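Local coordinates for protein DNA-directed RNA polymerase subunit Rpo11 (Thermoplasma acidophilum, PDB 1XPP) that probably serves as a dimerising subunit of the archaeal RNA polymerase, the enzyme that transcribes DNA into RNA from ribonucleoside triphosphates, at residues D[49-54]-D[65-70]. Numbering follows the deposited sequence.
Sequences DEARYY and IYVRVK
A classic beta bulge puts two residues, Asp49 and Glu50, opposite Arg68: Arg68 O accepts from both Asp49 N (2.7 Å) and Glu50 N. The same pair grips its side chain. Arg68 leaves the backbone extended, CG anti to N, then bends at chi3 (40°), so the guanidinium turns back over the neighbouring strand. There Arg68 NH1 forms a salt bridge with Asp49 OD1 at 2.7 Å, and Arg68 NH2 a second with Glu50 OE1 (2.8 Å). Glu50 OE1 comes in at the guanidinium edge with the carboxylate plane nearly perpendicular (86°); Asp49 CB lies over one face, offset toward the rim. An alanine at Arg68 would remove both salt bridges and would probably leave the two carboxylates repelling each other. Beyond the bulge the antiparallel hairpin runs regularly, with Arg52 and Tyr66 exchanging two backbone bonds. Tyr54 lies alongside Tyr66, its ring edge meeting Tyr66 CB (3.8 Å from Tyr54 CE1). On the face away from Glu50, Arg52, Tyr66 and Arg68, Ala51, Tyr53 and Ile65 pack on helix 32-42 and Val67 on helix 74-105 of this Rpb11-type domain. The hairpin thus divides its chemistry: a mainly apolar set joins sheet to helices, while paired charges clamp the bulged end on the opposite face.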
ATOM      1  N   ASP D  49     -16.647   1.645 -24.734  1.00 27.24           N
ATOM      2  CA  ASP D  49     -16.007   1.226 -25.969  1.00 28.42           C
ATOM      3  C   ASP D  49     -14.919   0.184 -25.679  1.00 27.58           C
ATOM      4  O   ASP D  49     -14.856  -0.865 -26.319  1.00 27.88           O
ATOM      5  CB  ASP D  49     -15.401   2.487 -26.595  1.00 29.31           C
ATOM      6  CG  ASP D  49     -15.505   2.526 -28.076  1.00 34.35           C
ATOM      7  OD1 ASP D  49     -14.853   1.695 -28.745  1.00 39.20           O
ATOM      8  OD2 ASP D  49     -16.189   3.450 -28.574  1.00 36.87           O
ATOM      9  N   GLU D  50     -14.065   0.473 -24.700  1.00 26.53           N
ATOM     10  CA  GLU D  50     -13.045  -0.472 -24.291  1.00 25.15           C
ATOM     11  C   GLU D  50     -12.787  -0.294 -22.813  1.00 23.13           C
ATOM     12  O   GLU D  50     -12.874   0.805 -22.298  1.00 23.30           O
ATOM     13  CB  GLU D  50     -11.733  -0.240 -25.055  1.00 27.04           C
ATOM     14  CG  GLU D  50     -11.468  -1.267 -26.169  1.00 31.44           C
ATOM     15  CD  GLU D  50     -10.282  -0.894 -27.028  1.00 36.20           C
ATOM     16  OE1 GLU D  50     -10.417  -0.933 -28.277  1.00 37.08           O
ATOM     17  OE2 GLU D  50      -9.220  -0.548 -26.456  1.00 38.87           O
ATOM     18  N   ALA D  51     -12.479  -1.395 -22.158  1.00 22.27           N
ATOM     19  CA  ALA D  51     -12.035  -1.352 -20.763  1.00 20.35           C
ATOM     20  C   ALA D  51     -11.051  -2.470 -20.579  1.00 20.12           C
ATOM     21  O   ALA D  51     -11.339  -3.632 -20.895  1.00 20.32           O
ATOM     22  CB  ALA D  51     -13.192  -1.497 -19.810  1.00 20.14           C
ATOM     23  N   ARG D  52      -9.883  -2.112 -20.051  1.00 18.96           N
ATOM     24  CA  ARG D  52      -8.785  -3.054 -19.943  1.00 18.89           C
ATOM     25  C   ARG D  52      -8.100  -2.898 -18.608  1.00 17.70           C
ATOM     26  O   ARG D  52      -7.957  -1.785 -18.106  1.00 17.51           O
ATOM     27  CB  ARG D  52      -7.739  -2.764 -21.011  1.00 19.26           C
ATOM     28  CG  ARG D  52      -8.274  -2.724 -22.439  1.00 24.80           C
ATOM     29  CD  ARG D  52      -8.271  -4.120 -23.046  1.00 31.31           C
ATOM     30  NE  ARG D  52      -6.980  -4.764 -22.839  1.00 39.62           N
ATOM     31  CZ  ARG D  52      -6.582  -5.883 -23.436  1.00 42.00           C
ATOM     32  NH1 ARG D  52      -7.377  -6.496 -24.309  1.00 44.21           N
ATOM     33  NH2 ARG D  52      -5.377  -6.382 -23.167  1.00 44.07           N
ATOM     34  N   TYR D  53      -7.651  -4.007 -18.043  1.00 16.82           N
ATOM     35  CA  TYR D  53      -6.694  -3.924 -16.950  1.00 16.66           C
ATOM     36  C   TYR D  53      -5.341  -4.353 -17.449  1.00 17.14           C
ATOM     37  O   TYR D  53      -5.238  -5.196 -18.367  1.00 17.87           O
ATOM     38  CB  TYR D  53      -7.098  -4.797 -15.760  1.00 17.32           C
ATOM     39  CG  TYR D  53      -7.294  -6.264 -16.070  1.00 16.33           C
ATOM     40  CD1 TYR D  53      -6.196  -7.152 -16.089  1.00 21.97           C
ATOM     41  CD2 TYR D  53      -8.561  -6.765 -16.323  1.00 19.93           C
ATOM     42  CE1 TYR D  53      -6.385  -8.504 -16.375  1.00 23.97           C
ATOM     43  CE2 TYR D  53      -8.758  -8.108 -16.584  1.00 20.90           C
ATOM     44  CZ  TYR D  53      -7.670  -8.970 -16.616  1.00 25.64           C
ATOM     45  OH  TYR D  53      -7.900 -10.306 -16.892  1.00 29.07           O
ATOM     46  N   TYR D  54      -4.324  -3.812 -16.795  1.00 16.55           N
ATOM     47  CA  TYR D  54      -2.930  -4.166 -17.070  1.00 16.40           C
ATOM     48  C   TYR D  54      -2.307  -4.494 -15.741  1.00 17.39           C
ATOM     49  O   TYR D  54      -2.110  -3.624 -14.881  1.00 18.50           O
ATOM     50  CB  TYR D  54      -2.182  -3.040 -17.752  1.00 16.79           C
ATOM     51  CG  TYR D  54      -2.887  -2.544 -18.992  1.00 15.97           C
ATOM     52  CD1 TYR D  54      -3.838  -1.508 -18.925  1.00 18.37           C
ATOM     53  CD2 TYR D  54      -2.639  -3.138 -20.227  1.00 18.78           C
ATOM     54  CE1 TYR D  54      -4.477  -1.041 -20.091  1.00 18.25           C
ATOM     55  CE2 TYR D  54      -3.273  -2.691 -21.366  1.00 18.17           C
ATOM     56  CZ  TYR D  54      -4.180  -1.655 -21.296  1.00 19.06           C
ATOM     57  OH  TYR D  54      -4.764  -1.266 -22.477  1.00 24.52           O
ATOM     58  N   ILE D  65      -5.718   0.686 -15.102  1.00 15.08           N
ATOM     59  CA  ILE D  65      -6.914   0.414 -15.882  1.00 15.24           C
ATOM     60  C   ILE D  65      -7.143   1.546 -16.873  1.00 15.11           C
ATOM     61  O   ILE D  65      -6.813   2.697 -16.600  1.00 17.44           O
ATOM     62  CB  ILE D  65      -8.183   0.166 -14.989  1.00 14.55           C
ATOM     63  CG1 ILE D  65      -8.564   1.405 -14.183  1.00 19.09           C
ATOM     64  CG2 ILE D  65      -7.988  -1.020 -14.082  1.00 15.53           C
ATOM     65  CD1 ILE D  65      -9.989   1.350 -13.627  1.00 20.76           C
ATOM     66  N   TYR D  66      -7.663   1.178 -18.053  1.00 15.31           N
ATOM     67  CA  TYR D  66      -7.921   2.093 -19.146  1.00 15.48           C
ATOM     68  C   TYR D  66      -9.383   1.909 -19.583  1.00 15.79           C
ATOM     69  O   TYR D  66      -9.846   0.779 -19.777  1.00 16.06           O
ATOM     70  CB  TYR D  66      -7.038   1.709 -20.334  1.00 15.76           C
ATOM     71  CG  TYR D  66      -7.419   2.377 -21.633  1.00 18.33           C
ATOM     72  CD1 TYR D  66      -7.352   3.770 -21.774  1.00 19.24           C
ATOM     73  CD2 TYR D  66      -7.882   1.629 -22.689  1.00 20.38           C
ATOM     74  CE1 TYR D  66      -7.702   4.373 -22.987  1.00 21.74           C
ATOM     75  CE2 TYR D  66      -8.231   2.224 -23.893  1.00 23.73           C
ATOM     76  CZ  TYR D  66      -8.131   3.578 -24.022  1.00 21.66           C
ATOM     77  OH  TYR D  66      -8.502   4.152 -25.218  1.00 26.73           O
ATOM     78  N   VAL D  67     -10.085   3.023 -19.731  1.00 16.31           N
ATOM     79  CA  VAL D  67     -11.489   2.976 -20.132  1.00 17.19           C
ATOM     80  C   VAL D  67     -11.694   4.007 -21.228  1.00 17.63           C
ATOM     81  O   VAL D  67     -11.298   5.161 -21.070  1.00 18.53           O
ATOM     82  CB  VAL D  67     -12.435   3.318 -18.926  1.00 15.89           C
ATOM     83  CG1 VAL D  67     -13.892   3.267 -19.346  1.00 18.23           C
ATOM     84  CG2 VAL D  67     -12.201   2.356 -17.744  1.00 18.66           C
ATOM     85  N   ARG D  68     -12.300   3.571 -22.319  1.00 19.00           N
ATOM     86  CA  ARG D  68     -12.767   4.492 -23.363  1.00 21.30           C
ATOM     87  C   ARG D  68     -14.270   4.314 -23.570  1.00 21.06           C
ATOM     88  O   ARG D  68     -14.756   3.210 -23.677  1.00 21.54           O
ATOM     89  CB  ARG D  68     -12.031   4.264 -24.677  1.00 22.05           C
ATOM     90  CG  ARG D  68     -12.474   5.222 -25.814  1.00 26.46           C
ATOM     91  CD  ARG D  68     -11.598   5.058 -27.067  1.00 31.39           C
ATOM     92  NE  ARG D  68     -11.273   3.662 -27.339  1.00 35.73           N
ATOM     93  CZ  ARG D  68     -11.875   2.905 -28.252  1.00 38.55           C
ATOM     94  NH1 ARG D  68     -12.840   3.404 -29.014  1.00 41.38           N
ATOM     95  NH2 ARG D  68     -11.502   1.642 -28.414  1.00 40.76           N
ATOM     96  N   VAL D  69     -14.974   5.440 -23.661  1.00 22.67           N
ATOM     97  CA  VAL D  69     -16.437   5.441 -23.803  1.00 24.04           C
ATOM     98  C   VAL D  69     -16.891   5.864 -25.221  1.00 26.16           C
ATOM     99  O   VAL D  69     -16.190   6.646 -25.889  1.00 27.59           O
ATOM    100  CB  VAL D  69     -17.081   6.350 -22.705  1.00 23.05           C
ATOM    101  CG1 VAL D  69     -16.805   5.760 -21.282  1.00 23.17           C
ATOM    102  CG2 VAL D  69     -16.598   7.772 -22.770  1.00 23.72           C
ATOM    103  N   LYS D  70     -18.025   5.315 -25.664  1.00 28.74           N
ATOM    104  CA  LYS D  70     -18.740   5.845 -26.862  1.00 30.57           C
ATOM    105  C   LYS D  70     -19.455   7.162 -26.546  1.00 31.51           C
ATOM    106  O   LYS D  70     -19.612   8.020 -27.426  1.00 33.17           O
ATOM    107  CB  LYS D  70     -19.824   4.896 -27.375  1.00 30.84           C
ATOM    108  CG  LYS D  70     -19.506   3.426 -27.458  1.00 33.18           C
ATOM    109  CD  LYS D  70     -20.803   2.617 -27.560  1.00 37.16           C
ATOM    110  CE  LYS D  70     -20.525   1.143 -27.672  1.00 37.73           C
ATOM    111  NZ  LYS D  70     -21.666   0.329 -27.137  1.00 39.63           N
TER